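PDB 1RWR: filamentous hemagglutinin from Bordetella pertussis, which is a secreted adhesin whose beta-helical TPS domain probably directs its export through the two-partner secretion pathway. Local coordinates for residues 6-11 against 22-27; 33-38 against 77-82; 39-44 against 90-95; 100-105 against 121-126; 134-139 against 193-198. All blocks are in the same frame, centred on the assembly; numbering follows the deposited sequence.

How the contacts relate
All five contacts belong to the TPS secretion domain, a parallel beta-helix. Contact 1 comes first along the chain; contacts 2 and 3 have alternating segments, and contacts 4 and 5 follow in turn. Contacts 2 and 4, centres about 11 Å apart, share one parallel sheet, in which 77-82 runs next to 100-105. Contact 1, joined to contact 2 through Asn34, shares another sheet with contact 3, whose Leu92 meets Leu101 and Leu122 of contact 4 across the interior. Contact 5 forms an extra layer outside contact 4, centres about 11 Å apart, with His195 and Leu138 touching it. Sheet ladders and a filled interior thus join successive coils into one continuous body.

Contact 1 (6-11 against 22-27)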
# COMPACT_ATOMS: atom_id res chain seq x y z
N GLN A 6 -4.37 -1.75 21.03
CA GLN A 6 -5.55 -1.34 21.78
C GLN A 6 -6.64 -2.39 21.65
O GLN A 6 -6.60 -3.23 20.75
CB GLN A 6 -6.05 0.00 21.25
CG GLN A 6 -5.05 1.14 21.56
CD GLN A 6 -5.33 2.46 20.90
OE1 GLN A 6 -4.95 3.52 21.44
NE2 GLN A 6 -5.96 2.45 19.77
N GLY A 7 -7.58 -2.39 22.60
CA GLY A 7 -8.73 -3.28 22.58
C GLY A 7 -8.35 -4.74 22.75
O GLY A 7 -7.52 -5.08 23.58
N GLN A 8 -8.95 -5.62 21.95
CA GLN A 8 -8.72 -7.07 22.11
C GLN A 8 -7.38 -7.50 21.50
O GLN A 8 -6.84 -8.58 21.83
CB GLN A 8 -9.88 -7.88 21.52
CG GLN A 8 -9.74 -9.37 21.70
CD GLN A 8 -10.81 -10.27 21.01
OE1 GLN A 8 -11.36 -11.20 21.68
NE2 GLN A 8 -11.04 -10.08 19.70
N THR A 9 -6.83 -6.67 20.60
CA THR A 9 -5.55 -6.98 19.97
C THR A 9 -4.43 -7.13 21.02
O THR A 9 -4.29 -6.29 21.91
CB THR A 9 -5.18 -5.89 18.94
OG1 THR A 9 -6.26 -5.72 18.04
CG2 THR A 9 -3.99 -6.31 18.08
N GLN A 10 -3.66 -8.21 20.93
CA GLN A 10 -2.47 -8.36 21.75
C GLN A 10 -1.25 -8.54 20.90
O GLN A 10 -1.34 -8.99 19.75
CB GLN A 10 -2.63 -9.55 22.72
CG GLN A 10 -3.88 -9.47 23.62
CD GLN A 10 -3.84 -8.37 24.73
OE1 GLN A 10 -2.78 -7.97 25.21
NE2 GLN A 10 -5.03 -7.94 25.17
N VAL A 11 -0.10 -8.15 21.45
CA VAL A 11 1.18 -8.35 20.77
C VAL A 11 2.10 -9.12 21.70
O VAL A 11 2.35 -8.68 22.83
CB VAL A 11 1.87 -7.00 20.37
CG1 VAL A 11 3.23 -7.27 19.78
CG2 VAL A 11 1.04 -6.24 19.38
N ASN A 22 -1.55 -11.01 17.88
CA ASN A 22 -2.81 -11.73 18.05
C ASN A 22 -3.96 -10.77 17.72
O ASN A 22 -4.50 -10.08 18.57
CB ASN A 22 -2.93 -12.33 19.45
CG ASN A 22 -2.14 -13.60 19.60
OD1 ASN A 22 -1.83 -14.25 18.61
ND2 ASN A 22 -1.77 -13.95 20.85
N ILE A 23 -4.29 -10.75 16.42
CA ILE A 23 -5.32 -9.91 15.87
C ILE A 23 -6.67 -10.19 16.55
O ILE A 23 -6.89 -11.28 17.08
CB ILE A 23 -5.45 -10.11 14.34
CG1 ILE A 23 -5.76 -11.57 13.95
CG2 ILE A 23 -4.16 -9.69 13.61
CD1 ILE A 23 -6.20 -11.71 12.47
N ALA A 24 -7.55 -9.19 16.49
CA ALA A 24 -8.91 -9.28 16.97
C ALA A 24 -9.73 -10.26 16.16
O ALA A 24 -9.52 -10.45 14.96
CB ALA A 24 -9.57 -7.89 16.96
N ASP A 25 -10.71 -10.87 16.82
CA ASP A 25 -11.64 -11.75 16.11
C ASP A 25 -12.29 -10.95 14.98
O ASP A 25 -12.74 -9.82 15.21
CB ASP A 25 -12.70 -12.27 17.09
CG ASP A 25 -13.38 -13.51 16.63
OD1 ASP A 25 -12.82 -14.24 15.77
OD2 ASP A 25 -14.50 -13.84 17.12
N PRO A 26 -12.33 -11.47 13.75
CA PRO A 26 -12.96 -10.74 12.66
C PRO A 26 -14.46 -10.63 12.81
O PRO A 26 -15.11 -11.44 13.50
CB PRO A 26 -12.64 -11.57 11.40
CG PRO A 26 -12.36 -12.91 11.91
CD PRO A 26 -11.69 -12.72 13.27
N ASN A 27 -15.01 -9.63 12.14
CA ASN A 27 -16.45 -9.47 12.08
C ASN A 27 -17.06 -10.46 11.11
O ASN A 27 -16.33 -11.30 10.56
CB ASN A 27 -16.87 -8.01 11.74
CG ASN A 27 -16.35 -7.53 10.37
OD1 ASN A 27 -16.22 -8.33 9.41
ND2 ASN A 27 -16.09 -6.22 10.25
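Thr9 sits just past a type II' turn running from Gln6 to Thr9, and its short side chain lies alongside 22-24. From CB one branch, CG2, lies anti to the backbone N and ends 3.8 Å from Asn22 O, with the ring of Phe36 also against it. The other branch, OG1, stays beside the backbone N and approaches Ala24, at 4.0 Å from Ala24 N and 4.1 Å from Ala24 CB. Its bond goes to the side-chain oxygen of Asn34, which also takes the N-H of Ala24, so one amide oxygen ties both segments together. Below CB, Thr9 CA adds a C-H contact to Asn22 O at 3.6 Å.

One residue on, Gln10 and Asn22 form an antiparallel hydrogen-bonded pair. Gln10 N gives to Asn22 O at 3.1 Å, fairly straight at 166°, while Asn22 N returns to Gln10 O at 2.8 Å with a more bent approach, 131°. Asn22 OD1 is held by Asn49 of strand 45-50. Strand 10-12 is the outermost member of a mixed sheet, antiparallel to 20-22, and beyond 20-22 the parallel strands 45-50 and 91-96 continue as a wall of the beta-helix.

Contact 2 (33-38 against 77-82)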
# COMPACT_ATOMS: atom_id res chain seq x y z
N HIS A 33 -10.35 -5.82 12.68
CA HIS A 33 -10.04 -4.40 12.84
C HIS A 33 -9.22 -4.24 14.11
O HIS A 33 -9.70 -4.43 15.23
CB HIS A 33 -11.35 -3.59 12.88
CG HIS A 33 -11.14 -2.12 12.79
ND1 HIS A 33 -12.17 -1.24 12.54
CD2 HIS A 33 -10.02 -1.37 12.95
CE1 HIS A 33 -11.69 -0.01 12.52
NE2 HIS A 33 -10.39 -0.06 12.77
N ASN A 34 -7.94 -3.93 13.93
CA ASN A 34 -7.00 -3.84 15.01
C ASN A 34 -6.55 -2.39 15.16
O ASN A 34 -6.01 -1.81 14.22
CB ASN A 34 -5.80 -4.70 14.70
CG ASN A 34 -6.17 -6.14 14.56
OD1 ASN A 34 -6.31 -6.82 15.58
ND2 ASN A 34 -6.50 -6.59 13.31
N LYS A 35 -6.83 -1.80 16.31
CA LYS A 35 -6.40 -0.43 16.60
C LYS A 35 -5.14 -0.48 17.40
O LYS A 35 -4.98 -1.34 18.28
CB LYS A 35 -7.48 0.37 17.32
CG LYS A 35 -8.66 0.74 16.40
CD LYS A 35 -9.79 1.35 17.19
CE LYS A 35 -10.97 1.68 16.30
NZ LYS A 35 -10.79 3.04 15.66
N PHE A 36 -4.23 0.44 17.10
CA PHE A 36 -2.95 0.57 17.76
C PHE A 36 -2.69 2.02 18.11
O PHE A 36 -2.95 2.92 17.31
CB PHE A 36 -1.83 0.18 16.81
CG PHE A 36 -1.77 -1.28 16.49
CD1 PHE A 36 -0.96 -2.12 17.21
CD2 PHE A 36 -2.56 -1.81 15.46
CE1 PHE A 36 -0.89 -3.49 16.92
CE2 PHE A 36 -2.47 -3.17 15.17
CZ PHE A 36 -1.65 -3.99 15.90
N GLN A 37 -2.15 2.23 19.30
CA GLN A 37 -1.60 3.54 19.67
C GLN A 37 -0.35 3.85 18.83
O GLN A 37 -0.18 5.00 18.37
CB GLN A 37 -1.24 3.54 21.15
CG GLN A 37 -1.03 4.90 21.73
CD GLN A 37 0.42 5.21 21.97
OE1 GLN A 37 1.17 4.38 22.51
NE2 GLN A 37 0.84 6.41 21.56
N GLN A 38 0.49 2.82 18.64
CA GLN A 38 1.70 2.86 17.84
C GLN A 38 1.81 1.57 17.02
O GLN A 38 1.60 0.46 17.55
CB GLN A 38 2.95 2.96 18.75
CG GLN A 38 3.08 4.31 19.42
CD GLN A 38 4.36 4.45 20.15
OE1 GLN A 38 5.42 4.67 19.54
NE2 GLN A 38 4.30 4.29 21.47
N LEU A 77 -6.84 -5.37 9.15
CA LEU A 77 -6.60 -3.96 9.20
C LEU A 77 -5.90 -3.61 10.51
O LEU A 77 -6.37 -3.97 11.59
CB LEU A 77 -7.95 -3.27 9.23
CG LEU A 77 -8.00 -1.76 9.45
CD1 LEU A 77 -7.24 -0.96 8.38
CD2 LEU A 77 -9.47 -1.36 9.46
N ALA A 78 -4.79 -2.91 10.39
CA ALA A 78 -4.07 -2.33 11.50
C ALA A 78 -4.20 -0.83 11.32
O ALA A 78 -3.69 -0.30 10.33
CB ALA A 78 -2.56 -2.73 11.44
N GLU A 79 -4.89 -0.17 12.24
CA GLU A 79 -5.15 1.27 12.19
C GLU A 79 -4.49 1.95 13.37
O GLU A 79 -4.73 1.55 14.50
CB GLU A 79 -6.66 1.53 12.31
CG GLU A 79 -7.01 3.00 12.25
CD GLU A 79 -8.45 3.32 12.65
OE1 GLU A 79 -9.23 2.40 12.88
OE2 GLU A 79 -8.83 4.52 12.65
N VAL A 80 -3.67 2.95 13.13
CA VAL A 80 -3.07 3.73 14.20
C VAL A 80 -4.02 4.85 14.60
O VAL A 80 -4.45 5.64 13.76
CB VAL A 80 -1.71 4.31 13.80
CG1 VAL A 80 -1.20 5.30 14.87
CG2 VAL A 80 -0.71 3.21 13.60
N THR A 81 -4.31 4.93 15.91
CA THR A 81 -5.26 5.91 16.44
C THR A 81 -4.64 7.15 17.09
O THR A 81 -5.37 8.11 17.34
CB THR A 81 -6.14 5.26 17.48
OG1 THR A 81 -5.30 4.95 18.60
CG2 THR A 81 -6.68 4.00 17.02
N ASP A 82 -3.35 7.15 17.36
CA ASP A 82 -2.71 8.30 18.03
C ASP A 82 -2.00 9.19 17.02
O ASP A 82 -2.46 9.24 15.90
CB ASP A 82 -1.81 7.87 19.17
CG ASP A 82 -1.90 8.81 20.36
OD1 ASP A 82 -2.40 9.96 20.17
OD2 ASP A 82 -1.50 8.49 21.51
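Strands 33-36 and 77-80 run parallel, crossing at 27°, with backbone bonds from Asn34 N to Leu77 O, Glu79 N to Asn34 O, Phe36 N to Glu79 O and Thr81 N to Phe36 O. Leu77 O is gripped twice: Asn34 ND2 also reaches it at 3.1 Å, from above the carbonyl plane, while Asn34 OD1 accepts from Thr9 OG1 and Ala24 N.

Apolar contacts use both faces. Leu77 CD2 sits over one face of the His33 imidazole, a CH-pi contact 3.7 Å from the ring centroid. On the opposite side Phe36 CE2 touches Ala78 CB at 3.8 Å.

Charged tips meet at Glu79. With His33 CG and Glu79 CG anti to backbone N, His33 NE2 bonds to Glu79 OE1 at 2.7 Å, in the ring plane and nearly along the C-O axis. Lys35 NZ makes a salt bridge to the same OE1, 3.3 Å, from above the carboxylate plane. Gln37 NE2 gives to Asp82 OD2 at 3.1 Å.

Arg128 NH1 makes a salt bridge to Glu79 OE2. These basic partners would favour an ionised Glu79, whose charge would favour a protonated His33; Lys35 and Arg128 would oppose it, so His33's state stays open.

Contact 3 (39-44 against 90-95); sequences FNVANP and GTLEVY
Val41 overlaps the end of Leu92: both of its methyls, CG1 anti to the backbone N and CG2 beside it, sit 4.1 Å from Leu92 CD2. The two side chains cross obliquely, and Leu92 reaches Val41 because CG stands beside its own backbone N (chi1 -50°) with the chain extended beyond. Val46 touches both, continuing the apolar patch toward strand 45-50.

At the other end the contact is polar and built on backbone. Pro44, preceded by a cis peptide, presents its carbonyl oxygen to Thr91 N at 2.9 Å; the N-H points at it nearly straight (167°), though it arrives from above the carbonyl plane. Here the chain turns a corner at Gly90, between strand 86-89 on one face of the beta-helix and strand 91-96 on another, while 39-44 makes the corresponding passage from strand 31-36 to 45-50, one coil before. Gly90 CA comes within 3.2 Å of Asn43 OD1, and a CB on it would run into Pro44 O, so this close approach depends on the missing side chain.

A water gives Pro44 O a second donor at 2.6 Å and lies 3.0 Å from Thr91 OG1, which stands beside its own backbone N. That hydroxyl is also hydrogen-bonded to Ser115 OG, on the next strand of the same sheet.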
# COMPACT_ATOMS: atom_id res chain seq x y z
N PHE A 39 2.10 1.71 15.73
CA PHE A 39 2.35 0.56 14.84
C PHE A 39 3.59 0.77 14.00
O PHE A 39 3.65 1.70 13.17
CB PHE A 39 1.15 0.28 13.93
CG PHE A 39 1.27 -1.00 13.19
CD1 PHE A 39 0.83 -2.18 13.78
CD2 PHE A 39 1.85 -1.05 11.92
CE1 PHE A 39 0.97 -3.40 13.11
CE2 PHE A 39 2.04 -2.27 11.28
CZ PHE A 39 1.59 -3.43 11.88
N ASN A 40 4.58 -0.08 14.22
CA ASN A 40 5.82 -0.05 13.48
C ASN A 40 6.30 -1.47 13.32
O ASN A 40 6.13 -2.30 14.23
CB ASN A 40 6.89 0.77 14.26
CG ASN A 40 6.48 2.19 14.46
OD1 ASN A 40 6.64 3.01 13.55
ND2 ASN A 40 5.89 2.49 15.62
N VAL A 41 6.98 -1.74 12.21
CA VAL A 41 7.57 -3.04 11.94
C VAL A 41 9.05 -2.80 11.57
O VAL A 41 9.37 -1.94 10.75
CB VAL A 41 6.82 -3.77 10.80
CG1 VAL A 41 7.47 -5.12 10.53
CG2 VAL A 41 5.35 -3.96 11.17
N ALA A 42 9.92 -3.59 12.18
CA ALA A 42 11.35 -3.56 11.93
C ALA A 42 11.84 -4.93 11.54
O ALA A 42 11.20 -5.92 11.82
CB ALA A 42 12.05 -3.09 13.16
N ASN A 43 12.99 -4.99 10.90
CA ASN A 43 13.54 -6.27 10.48
C ASN A 43 13.65 -7.20 11.70
O ASN A 43 14.02 -6.72 12.82
CB ASN A 43 14.91 -6.07 9.84
CG ASN A 43 14.84 -5.37 8.49
OD1 ASN A 43 14.03 -5.71 7.66
ND2 ASN A 43 15.76 -4.44 8.24
N PRO A 44 13.37 -8.50 11.55
CA PRO A 44 13.02 -9.17 10.29
C PRO A 44 11.55 -9.05 9.85
O PRO A 44 11.22 -9.47 8.75
CB PRO A 44 13.31 -10.64 10.58
CG PRO A 44 13.48 -10.73 12.04
CD PRO A 44 13.51 -9.45 12.66
N GLY A 90 10.99 -4.98 6.73
CA GLY A 90 11.05 -6.42 6.91
C GLY A 90 9.85 -7.09 6.28
O GLY A 90 9.21 -6.52 5.40
N THR A 91 9.53 -8.29 6.76
CA THR A 91 8.48 -9.12 6.16
C THR A 91 7.22 -9.07 6.98
O THR A 91 7.26 -9.29 8.18
CB THR A 91 8.91 -10.54 6.10
OG1 THR A 91 10.09 -10.67 5.29
CG2 THR A 91 7.82 -11.40 5.41
N LEU A 92 6.11 -8.79 6.34
CA LEU A 92 4.80 -8.89 6.95
C LEU A 92 4.30 -10.30 6.65
O LEU A 92 3.87 -10.56 5.53
CB LEU A 92 3.86 -7.85 6.38
CG LEU A 92 4.29 -6.39 6.31
CD1 LEU A 92 3.18 -5.49 5.75
CD2 LEU A 92 4.70 -5.92 7.68
N GLU A 93 4.36 -11.18 7.65
CA GLU A 93 3.94 -12.56 7.49
C GLU A 93 2.57 -12.76 8.13
O GLU A 93 2.31 -12.31 9.23
CB GLU A 93 4.93 -13.53 8.11
CG GLU A 93 4.47 -14.99 8.03
CD GLU A 93 5.52 -16.00 8.41
OE1 GLU A 93 6.65 -15.65 8.84
OE2 GLU A 93 5.23 -17.21 8.27
N VAL A 94 1.70 -13.46 7.41
CA VAL A 94 0.43 -13.92 7.97
C VAL A 94 0.58 -15.39 8.27
O VAL A 94 0.87 -16.20 7.38
CB VAL A 94 -0.77 -13.66 7.02
CG1 VAL A 94 -2.08 -14.05 7.70
CG2 VAL A 94 -0.85 -12.20 6.62
N TYR A 95 0.46 -15.73 9.55
CA TYR A 95 0.43 -17.12 9.96
C TYR A 95 -1.04 -17.58 9.93
O TYR A 95 -1.92 -16.98 10.53
CB TYR A 95 1.05 -17.35 11.34
CG TYR A 95 0.75 -18.73 11.88
CD1 TYR A 95 1.37 -19.83 11.35
CD2 TYR A 95 -0.17 -18.93 12.91
CE1 TYR A 95 1.05 -21.15 11.81
CE2 TYR A 95 -0.47 -20.24 13.39
CZ TYR A 95 0.13 -21.32 12.82
OH TYR A 95 -0.17 -22.60 13.27
O HOH W 1 12.61 -10.77 6.91

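Contact 4 (100-105 against 121-126); sequences DLIIAN and NLTLTT
Strands 100-104 and 121-125 run side by side in the same direction, only 8° apart and 4.8 Å between axes, with the bonds stepping alternately from Leu101 N to Asn121 O, Thr123 N to Leu101 O, Ile103 N to Thr123 O, Thr125 N to Ile103 O and Asn105 N to Thr125 O. Thr123 N lies 2.9 Å from Leu101 O, and the three bonds after it are of the same length. The inner three, at Leu101 O, Thr123 O and Ile103 O, arrive nearly along the C=O axes.

Side chains alternate between two faces. On the one carrying Leu101, Leu122, Ile103 and Leu124 the match is purely apolar: Leu122 reaches across with CD1 to Leu101 CB at 3.7 Å, and Leu124 lays CD2 against Ile103 CB at 3.9 Å, the two chains side by side and pointing the same way. Leu92 and Val94 press on Leu101 from across the interior.

The other face holds Asp100, Asn121, Ile102, Thr123, Ala104 and Thr125. Asn121 ND2 gives a straight bond (164°) to Asp100 OD1 at 2.8 Å, from above the carboxylate plane but within the amide's own. Thr125 puts CG2 in the crowded position between its backbone N and carbonyl carbon, tight on Ala104 CB at 3.5 Å; its OG1 goes to Val163 O.

Aliphatic residues stacked in register on the inward face of parallel strands, each stack taking one residue from each coil, are the hallmark of a parallel beta-helix.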
# COMPACT_ATOMS: atom_id res chain seq x y z
N ASP A 100 -5.91 -10.38 3.17
CA ASP A 100 -5.52 -9.02 2.83
C ASP A 100 -4.95 -8.31 4.06
O ASP A 100 -5.38 -8.54 5.19
CB ASP A 100 -6.73 -8.19 2.36
CG ASP A 100 -7.28 -8.61 1.00
OD1 ASP A 100 -6.61 -9.34 0.23
OD2 ASP A 100 -8.41 -8.24 0.64
N LEU A 101 -3.92 -7.50 3.83
CA LEU A 101 -3.35 -6.65 4.85
C LEU A 101 -3.60 -5.20 4.47
O LEU A 101 -3.35 -4.79 3.34
CB LEU A 101 -1.82 -6.86 5.01
CG LEU A 101 -1.37 -8.23 5.52
CD1 LEU A 101 0.16 -8.27 5.49
CD2 LEU A 101 -1.90 -8.50 6.93
N ILE A 102 -4.08 -4.43 5.44
CA ILE A 102 -4.27 -2.99 5.30
C ILE A 102 -3.63 -2.35 6.50
O ILE A 102 -4.01 -2.66 7.65
CB ILE A 102 -5.78 -2.61 5.26
CG1 ILE A 102 -6.57 -3.36 4.18
CG2 ILE A 102 -5.91 -1.13 5.03
CD1 ILE A 102 -7.05 -4.72 4.59
N ILE A 103 -2.68 -1.46 6.25
CA ILE A 103 -2.02 -0.68 7.29
C ILE A 103 -2.40 0.79 7.08
O ILE A 103 -2.10 1.38 6.07
CB ILE A 103 -0.48 -0.85 7.26
CG1 ILE A 103 -0.02 -2.32 7.21
CG2 ILE A 103 0.15 -0.10 8.48
CD1 ILE A 103 -0.45 -3.11 8.30
N ALA A 104 -3.09 1.37 8.05
CA ALA A 104 -3.64 2.73 7.95
C ALA A 104 -3.11 3.61 9.06
O ALA A 104 -3.32 3.35 10.25
CB ALA A 104 -5.17 2.68 8.00
N ASN A 105 -2.44 4.69 8.68
CA ASN A 105 -1.96 5.65 9.66
C ASN A 105 -2.03 7.07 9.03
O ASN A 105 -1.19 7.43 8.21
CB ASN A 105 -0.55 5.28 10.11
CG ASN A 105 -0.06 6.19 11.25
OD1 ASN A 105 -0.65 7.27 11.48
ND2 ASN A 105 0.98 5.78 11.94
N ASN A 121 -2.97 -9.64 -0.55
CA ASN A 121 -2.82 -8.29 -1.12
C ASN A 121 -2.36 -7.38 0.01
O ASN A 121 -2.54 -7.71 1.19
CB ASN A 121 -4.14 -7.75 -1.65
CG ASN A 121 -4.73 -8.60 -2.76
OD1 ASN A 121 -4.17 -8.65 -3.84
ND2 ASN A 121 -5.85 -9.31 -2.47
N LEU A 122 -1.80 -6.23 -0.32
CA LEU A 122 -1.32 -5.26 0.67
C LEU A 122 -1.70 -3.85 0.29
O LEU A 122 -1.41 -3.43 -0.83
CB LEU A 122 0.21 -5.31 0.81
CG LEU A 122 0.91 -4.35 1.76
CD1 LEU A 122 0.44 -4.48 3.22
CD2 LEU A 122 2.35 -4.55 1.76
N THR A 123 -2.33 -3.13 1.22
CA THR A 123 -2.63 -1.71 1.08
C THR A 123 -1.97 -0.92 2.21
O THR A 123 -2.13 -1.27 3.40
CB THR A 123 -4.13 -1.53 1.19
OG1 THR A 123 -4.79 -2.41 0.25
CG2 THR A 123 -4.58 -0.11 0.93
N LEU A 124 -1.23 0.13 1.84
CA LEU A 124 -0.63 1.07 2.77
C LEU A 124 -1.34 2.39 2.58
O LEU A 124 -1.41 2.90 1.45
CB LEU A 124 0.85 1.24 2.49
CG LEU A 124 1.65 -0.04 2.56
CD1 LEU A 124 3.15 0.31 2.34
CD2 LEU A 124 1.41 -0.77 3.89
N THR A 125 -1.91 2.93 3.64
CA THR A 125 -2.76 4.09 3.49
C THR A 125 -2.60 5.09 4.64
O THR A 125 -2.32 4.72 5.78
CB THR A 125 -4.27 3.65 3.28
OG1 THR A 125 -5.05 4.80 2.95
CG2 THR A 125 -4.87 3.10 4.55
N THR A 126 -2.77 6.37 4.33
CA THR A 126 -2.97 7.37 5.39
C THR A 126 -4.44 7.72 5.54
O THR A 126 -4.76 8.66 6.26
CB THR A 126 -2.17 8.64 5.14
OG1 THR A 126 -2.61 9.26 3.90
CG2 THR A 126 -0.72 8.30 4.98

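Contact 5 (134-139 against 193-198); sequences GRIGLD and YDHATR
The Tyr193 ring has Leu138 CD1 at its edge, close to the ring plane, and its hydroxyl leads away to bond with Asp161; Val163 and Val187 pack against the same side chain. His195 holds CG anti to its backbone N, so its imidazole extends toward Tyr159, Ile102 and Thr123, with a weak hydrogen bond from NE2 to Asp100 OD2. Behind it His195 CB rests on Ile136 CB at 3.8 Å. A third flat group, the Asp194 carboxylate, takes two donors on OD2: Thr197 OG1 at 2.8 Å along the anti lone pair, and Thr197 N at 3.0 Å from above the plane, an Asx motif that holds the turn after the strand.

The backbones pair antiparallel. Leu138 and Tyr193 are a hydrogen-bonded pair, Tyr193 N to Leu138 O at 2.8 Å and Leu138 N to Tyr193 O at 2.9 Å; Gly137 and Asp194 form the non-hydrogen-bonded pair next to it. Strands 135-140 and 191-194 are the middle two of a four-stranded antiparallel sheet, with 128-132 and 199-202 outside them, laid against the parallel sheet of the beta-helix: Leu138 touches Thr125 there.

Beyond the pair, His195 N gives to Ile136 O nearly along the C=O axis at 2.9 Å. One water links the ends, accepting from Ile136 N and Ala196 N and donating to Asp194 OD1, 2.5 Å away.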
# COMPACT_ATOMS: atom_id res chain seq x y z
N GLY A 134 -17.99 -6.37 5.93
CA GLY A 134 -16.95 -6.65 4.95
C GLY A 134 -16.46 -5.45 4.16
O GLY A 134 -15.42 -5.52 3.47
N ARG A 135 -17.17 -4.33 4.25
CA ARG A 135 -16.86 -3.15 3.43
C ARG A 135 -15.94 -2.21 4.19
O ARG A 135 -16.26 -1.78 5.28
CB ARG A 135 -18.13 -2.42 3.03
CG ARG A 135 -19.32 -3.33 2.59
CD ARG A 135 -18.99 -4.36 1.52
NE ARG A 135 -20.07 -5.35 1.40
CZ ARG A 135 -19.92 -6.67 1.31
NH1 ARG A 135 -18.70 -7.25 1.30
NH2 ARG A 135 -21.00 -7.43 1.21
N ILE A 136 -14.80 -1.89 3.59
CA ILE A 136 -13.82 -1.00 4.18
C ILE A 136 -13.65 0.20 3.27
O ILE A 136 -13.27 0.06 2.11
CB ILE A 136 -12.46 -1.70 4.31
CG1 ILE A 136 -12.55 -2.99 5.16
CG2 ILE A 136 -11.47 -0.72 4.90
CD1 ILE A 136 -11.34 -3.82 5.15
N GLY A 137 -13.95 1.39 3.76
CA GLY A 137 -13.66 2.63 3.05
C GLY A 137 -12.51 3.33 3.73
O GLY A 137 -12.36 3.25 4.95
N LEU A 138 -11.67 3.98 2.94
CA LEU A 138 -10.51 4.67 3.47
C LEU A 138 -10.64 6.12 3.10
O LEU A 138 -10.60 6.46 1.92
CB LEU A 138 -9.24 4.10 2.81
CG LEU A 138 -9.00 2.62 3.11
CD1 LEU A 138 -7.90 2.05 2.26
CD2 LEU A 138 -8.74 2.38 4.61
N ASP A 139 -10.79 7.00 4.08
CA ASP A 139 -10.99 8.41 3.80
C ASP A 139 -9.67 9.12 3.99
O ASP A 139 -9.24 9.40 5.10
CB ASP A 139 -12.04 9.02 4.71
CG ASP A 139 -13.40 8.57 4.33
OD1 ASP A 139 -13.66 8.45 3.11
OD2 ASP A 139 -14.25 8.30 5.20
N TYR A 193 -11.35 5.85 -0.76
CA TYR A 193 -10.97 4.66 -1.51
C TYR A 193 -11.72 3.46 -0.99
O TYR A 193 -11.59 3.10 0.19
CB TYR A 193 -9.48 4.43 -1.38
CG TYR A 193 -8.85 3.47 -2.37
CD1 TYR A 193 -8.71 3.80 -3.70
CD2 TYR A 193 -8.34 2.26 -1.94
CE1 TYR A 193 -8.08 2.95 -4.61
CE2 TYR A 193 -7.70 1.39 -2.85
CZ TYR A 193 -7.56 1.76 -4.17
OH TYR A 193 -6.88 0.96 -5.04
N ASP A 194 -12.52 2.86 -1.84
CA ASP A 194 -13.23 1.67 -1.45
C ASP A 194 -12.33 0.45 -1.63
O ASP A 194 -11.93 0.12 -2.73
CB ASP A 194 -14.48 1.49 -2.31
CG ASP A 194 -15.21 0.24 -1.93
OD1 ASP A 194 -15.57 0.16 -0.74
OD2 ASP A 194 -15.42 -0.71 -2.68
N HIS A 195 -12.07 -0.27 -0.55
CA HIS A 195 -11.13 -1.39 -0.57
C HIS A 195 -11.61 -2.54 -1.46
O HIS A 195 -10.81 -3.20 -2.14
CB HIS A 195 -10.88 -1.87 0.85
CG HIS A 195 -9.92 -3.00 0.93
ND1 HIS A 195 -8.55 -2.82 0.92
CD2 HIS A 195 -10.14 -4.33 0.97
CE1 HIS A 195 -7.96 -4.01 0.95
NE2 HIS A 195 -8.90 -4.93 0.98
N ALA A 196 -12.91 -2.79 -1.50
CA ALA A 196 -13.38 -3.92 -2.31
C ALA A 196 -13.31 -3.65 -3.82
O ALA A 196 -12.99 -4.55 -4.59
CB ALA A 196 -14.83 -4.37 -1.89
N THR A 197 -13.61 -2.43 -4.26
CA THR A 197 -13.60 -2.11 -5.71
C THR A 197 -12.31 -1.47 -6.22
O THR A 197 -12.09 -1.34 -7.45
CB THR A 197 -14.77 -1.21 -6.07
OG1 THR A 197 -14.69 0.01 -5.33
CG2 THR A 197 -16.10 -1.88 -5.68
N ARG A 198 -11.47 -1.06 -5.27
CA ARG A 198 -10.27 -0.26 -5.56
C ARG A 198 -10.58 0.97 -6.41
O ARG A 198 -9.83 1.28 -7.36
CB ARG A 198 -9.20 -1.15 -6.17
CG ARG A 198 -8.82 -2.26 -5.23
CD ARG A 198 -7.83 -3.23 -5.76
NE ARG A 198 -6.54 -2.63 -6.10
CZ ARG A 198 -5.96 -2.72 -7.28
NH1 ARG A 198 -6.58 -3.35 -8.31
NH2 ARG A 198 -4.75 -2.21 -7.46
O HOH W 2 -15.13 -1.98 0.51